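GNAT family acetyltransferase (Mycobacterium smegmatis, PDB 6C30) probably transfers an acetyl group from acetyl-CoA to an amino group, as a RimJ-type N-acetyltransferase of the GNAT family. Local coordinates at residues A[8-11]-A[12-16]; A[153-156]-A[157-161]. All blocks are in the same frame, centred on the assembly; numbering follows the deposited sequence.

Interaction 1: residues A[8-11]-A[12-16]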
loop_
_atom_site.group_PDB
_atom_site.type_symbol
_atom_site.label_atom_id
_atom_site.label_comp_id
_atom_site.label_asym_id
_atom_site.label_seq_id
_atom_site.Cartn_x
_atom_site.Cartn_y
_atom_site.Cartn_z
ATOM N N ALA A 8 -7.882 -3.374 -22.919
ATOM C CA ALA A 8 -8.740 -4.283 -23.658
ATOM C C ALA A 8 -8.272 -5.704 -23.379
ATOM O O ALA A 8 -9.075 -6.602 -23.127
ATOM C CB ALA A 8 -8.706 -3.978 -25.150
ATOM N N VAL A 9 -6.954 -5.883 -23.406
ATOM C CA VAL A 9 -6.336 -7.192 -23.247
ATOM C C VAL A 9 -6.355 -7.650 -21.793
ATOM O O VAL A 9 -6.608 -8.821 -21.509
ATOM C CB VAL A 9 -4.875 -7.185 -23.755
ATOM C CG1 VAL A 9 -4.237 -8.558 -23.582
ATOM C CG2 VAL A 9 -4.822 -6.747 -25.214
ATOM N N HIS A 10 -6.094 -6.728 -20.869
ATOM C CA HIS A 10 -6.032 -7.104 -19.459
ATOM C C HIS A 10 -6.788 -6.141 -18.549
ATOM O O HIS A 10 -6.191 -5.430 -17.747
ATOM C CB HIS A 10 -4.566 -7.248 -19.007
ATOM C CG HIS A 10 -3.675 -6.095 -19.373
ATOM N ND1 HIS A 10 -3.603 -4.938 -18.627
ATOM C CD2 HIS A 10 -2.776 -5.950 -20.377
ATOM C CE1 HIS A 10 -2.718 -4.120 -19.169
ATOM N NE2 HIS A 10 -2.201 -4.709 -20.232
ATOM N N PRO A 11 -8.127 -6.145 -18.644
ATOM C CA PRO A 11 -8.935 -5.252 -17.809
ATOM C C PRO A 11 -8.693 -5.490 -16.317
ATOM O O PRO A 11 -8.597 -6.640 -15.888
ATOM C CB PRO A 11 -10.375 -5.615 -18.195
ATOM C CG PRO A 11 -10.279 -7.006 -18.743
ATOM C CD PRO A 11 -8.963 -7.062 -19.443
ATOM N N GLY A 12 -8.583 -4.417 -15.544
ATOM C CA GLY A 12 -8.407 -4.538 -14.110
ATOM C C GLY A 12 -6.980 -4.849 -13.697
ATOM O O GLY A 12 -6.726 -5.113 -12.528
ATOM N N TRP A 13 -6.052 -4.795 -14.648
ATOM C CA TRP A 13 -4.637 -5.058 -14.364
ATOM C C TRP A 13 -3.729 -4.047 -15.063
ATOM O O TRP A 13 -3.948 -3.731 -16.232
ATOM C CB TRP A 13 -4.244 -6.471 -14.804
ATOM C CG TRP A 13 -2.808 -6.759 -14.495
ATOM C CD1 TRP A 13 -1.740 -6.627 -15.333
ATOM C CD2 TRP A 13 -2.282 -7.180 -13.236
ATOM N NE1 TRP A 13 -0.576 -6.947 -14.672
ATOM C CE2 TRP A 13 -0.885 -7.300 -13.384
ATOM C CE3 TRP A 13 -2.864 -7.474 -11.997
ATOM C CZ2 TRP A 13 -0.058 -7.715 -12.338
ATOM C CZ3 TRP A 13 -2.039 -7.881 -10.954
ATOM C CH2 TRP A 13 -0.655 -7.994 -11.134
ATOM N N PRO A 14 -2.698 -3.541 -14.365
ATOM C CA PRO A 14 -2.453 -3.706 -12.930
ATOM C C PRO A 14 -3.361 -2.793 -12.120
ATOM O O PRO A 14 -3.860 -1.794 -12.639
ATOM C CB PRO A 14 -0.976 -3.317 -12.771
ATOM C CG PRO A 14 -0.690 -2.416 -13.911
ATOM C CD PRO A 14 -1.607 -2.804 -15.035
ATOM N N ASP A 15 -3.584 -3.141 -10.861
ATOM C CA ASP A 15 -4.427 -2.340 -9.983
ATOM C C ASP A 15 -4.128 -2.746 -8.556
ATOM O O ASP A 15 -3.467 -3.769 -8.320
ATOM C CB ASP A 15 -5.914 -2.544 -10.310
ATOM C CG ASP A 15 -6.778 -1.353 -9.921
ATOM O OD1 ASP A 15 -6.265 -0.410 -9.283
ATOM O OD2 ASP A 15 -7.989 -1.374 -10.246
ATOM N N THR A 16 -4.611 -1.946 -7.611
ATOM C CA THR A 16 -4.643 -2.343 -6.216
ATOM C C THR A 16 -6.095 -2.578 -5.814
ATOM O O THR A 16 -7.021 -2.148 -6.505
ATOM C CB THR A 16 -4.012 -1.288 -5.309
ATOM O OG1 THR A 16 -4.801 -0.091 -5.339
ATOM C CG2 THR A 16 -2.603 -0.944 -5.772
#
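His-10 and Trp-13 meet across a tight bend, and the imidazole makes two different contacts with the tryptophan. Its ND1 gives a hydrogen to the Trp-13 carbonyl, with 2.7 Å between His-10 ND1 and Trp-13 O. The oxygen lies at the rim of the imidazole, close to the ring plane, but the nitrogen comes in from above the plane of the carbonyl, and the bond is bent, 137° at the hydrogen. The bond favours the ring flip that puts ND1, not CD2, on the Trp-13 side. The indole, meanwhile, presents an edge to the histidine face in an offset edge-to-face pair. The ring planes are nearly perpendicular, and 5.8 Å separates the His-10 ring centroid from that of the five-membered ring of Trp-13.

Behind this pair is a type II beta turn from His-10 to Trp-13, closed by Trp-13 N donating to His-10 O at 3.2 Å. Pro-11 and Gly-12 fill its two central positions, and Gly-12 has a positive phi, which glycine accepts readily. The first torsion of His-10 (chi1 49°) places CG between its own N and carbonyl carbon, which swings the ring alongside the open end of the turn, within bonding distance of the Trp-13 carbonyl.

Next along the chain, the peptide before Pro-14 is cis, and the proline folds back on the indole: Pro-14 CB sits 4.0 Å above the plane of the Trp-13 ring, over its centre. The Trp-13 side chain leads away from the turn into the protein, where it packs on Leu-88 and Pro-89 and meets Phe-90 edge-to-face. Ala-219 of the second subunit rests on both His-10 and Trp-13, while His-141 is hydrogen-bonded to the carbonyl of Gly-12.

Interaction 2: residues A[153-156]-A[157-161]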
loop_
_atom_site.group_PDB
_atom_site.type_symbol
_atom_site.label_atom_id
_atom_site.label_comp_id
_atom_site.label_asym_id
_atom_site.label_seq_id
_atom_site.Cartn_x
_atom_site.Cartn_y
_atom_site.Cartn_z
ATOM N N ALA A 153 -12.815 -22.090 -7.481
ATOM C CA ALA A 153 -11.607 -22.493 -6.759
ATOM C C ALA A 153 -11.620 -23.994 -6.570
ATOM O O ALA A 153 -12.684 -24.632 -6.610
ATOM C CB ALA A 153 -11.502 -21.794 -5.408
ATOM N N THR A 154 -10.435 -24.573 -6.401
ATOM C CA THR A 154 -10.327 -26.001 -6.132
ATOM C C THR A 154 -9.631 -26.216 -4.793
ATOM O O THR A 154 -8.725 -25.461 -4.406
ATOM C CB THR A 154 -9.584 -26.752 -7.263
ATOM O OG1 THR A 154 -8.321 -26.118 -7.508
ATOM C CG2 THR A 154 -10.408 -26.719 -8.537
ATOM N N VAL A 155 -10.080 -27.227 -4.062
ATOM C CA VAL A 155 -9.587 -27.449 -2.713
ATOM C C VAL A 155 -9.741 -28.928 -2.380
ATOM O O VAL A 155 -10.770 -29.521 -2.685
ATOM C CB VAL A 155 -10.347 -26.545 -1.697
ATOM C CG1 VAL A 155 -11.860 -26.741 -1.790
ATOM C CG2 VAL A 155 -9.845 -26.783 -0.281
ATOM N N ARG A 156 -8.714 -29.542 -1.804
ATOM C CA ARG A 156 -8.825 -30.943 -1.423
ATOM C C ARG A 156 -9.885 -31.116 -0.338
ATOM O O ARG A 156 -10.002 -30.271 0.560
ATOM C CB ARG A 156 -7.471 -31.489 -0.954
ATOM C CG ARG A 156 -6.487 -31.714 -2.105
ATOM C CD ARG A 156 -5.137 -32.232 -1.615
ATOM N NE ARG A 156 -5.258 -33.567 -1.038
ATOM C CZ ARG A 156 -4.298 -34.173 -0.346
ATOM N NH1 ARG A 156 -3.141 -33.558 -0.128
ATOM N NH2 ARG A 156 -4.506 -35.394 0.139
ATOM N N PRO A 157 -10.668 -32.206 -0.419
ATOM C CA PRO A 157 -11.651 -32.471 0.636
ATOM C C PRO A 157 -10.996 -32.496 2.009
ATOM O O PRO A 157 -11.637 -32.115 2.984
ATOM C CB PRO A 157 -12.203 -33.852 0.274
ATOM C CG PRO A 157 -12.003 -33.969 -1.203
ATOM C CD PRO A 157 -10.750 -33.186 -1.521
ATOM N N GLU A 158 -9.737 -32.917 2.069
ATOM C CA GLU A 158 -9.007 -33.031 3.336
ATOM C C GLU A 158 -8.573 -31.683 3.911
ATOM O O GLU A 158 -8.192 -31.594 5.078
ATOM C CB GLU A 158 -7.769 -33.925 3.149
ATOM C CG GLU A 158 -8.079 -35.367 2.742
ATOM C CD GLU A 158 -8.259 -35.571 1.243
ATOM O OE1 GLU A 158 -8.313 -34.587 0.470
ATOM O OE2 GLU A 158 -8.363 -36.747 0.836
ATOM N N ASN A 159 -8.628 -30.637 3.094
ATOM C CA ASN A 159 -8.163 -29.323 3.517
ATOM C C ASN A 159 -9.277 -28.582 4.243
ATOM O O ASN A 159 -9.904 -27.663 3.708
ATOM C CB ASN A 159 -7.669 -28.532 2.303
ATOM C CG ASN A 159 -6.877 -27.305 2.686
ATOM O OD1 ASN A 159 -6.972 -26.805 3.815
ATOM N ND2 ASN A 159 -6.098 -26.793 1.730
ATOM N N THR A 160 -9.528 -28.995 5.478
ATOM C CA THR A 160 -10.648 -28.455 6.241
ATOM C C THR A 160 -10.596 -26.927 6.436
ATOM O O THR A 160 -11.604 -26.259 6.243
ATOM C CB THR A 160 -10.750 -29.161 7.619
ATOM O OG1 THR A 160 -10.824 -30.576 7.412
ATOM C CG2 THR A 160 -11.993 -28.704 8.362
ATOM N N PRO A 161 -9.423 -26.362 6.785
ATOM C CA PRO A 161 -9.442 -24.902 6.963
ATOM C C PRO A 161 -9.758 -24.129 5.685
ATOM O O PRO A 161 -10.462 -23.123 5.737
ATOM C CB PRO A 161 -8.017 -24.591 7.435
ATOM C CG PRO A 161 -7.531 -25.877 8.035
ATOM C CD PRO A 161 -8.121 -26.939 7.162
HETATM O O HOH W 1 -6.302 -28.000 -1.096
HETATM O O HOH W 2 -7.502 -35.134 -2.114
#
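Arg-156 and Glu-158 meet beside a turn through a long salt bridge, 3.6 Å from Arg-156 NE to Glu-158 OE1. A water bridges the same two atoms, accepting from Arg-156 NE and donating to Glu-158 OE1 at 2.8 Å. The glutamate reaches back because its chain folds at chi2 (85°), which also lays OE1 3.5 Å from Arg-156 CB. The arginine bends at chi3 (66°), and its guanidinium plane is tilted 62° from the carboxylate, so the two groups do not pair flat.

The backbone beneath is a type I beta turn from Arg-156 to Asn-159, with Asn-159 N bonded to Arg-156 O at 2.9 Å. It carries strand 150-155 directly into helix 160-169 within the GNAT domain. Asn-159 is the N-cap of that helix: with CG anti to its backbone N, the side chain turns OD1 to the backbone N of Ser-162. Its ND2 donates to a second water, 3.1 Å away, which also accepts from Arg-156 N and thus ties the cap to Arg-156, the residue just past the strand. Val-155, which is buried, brings CG2 to 3.8 Å from Asn-159 CB, the two side chains crossing at about a right angle. Trp-54 packs against Arg-156, Glu-158 and Asn-159.

In the fold
Both contacts are tight turns in one continuous piece of chain, each closed by a backbone hydrogen bond across four residues, but they hold no element in common. Interaction 1 lies at the surface, in the loop leading to strand 17-22, and the second subunit touches it; its chemistry is an aromatic pair plus a side-chain-to-backbone hydrogen bond, with proline and glycine shaping the bend. Interaction 2 is partly buried and no other chain of the assembly reaches it; there the turn joins a sheet strand to a helix, and charge, water and a helix cap do the work. The centres of interactions 1 and 2 are about 29 Å apart, on opposite sides of the chain's centre.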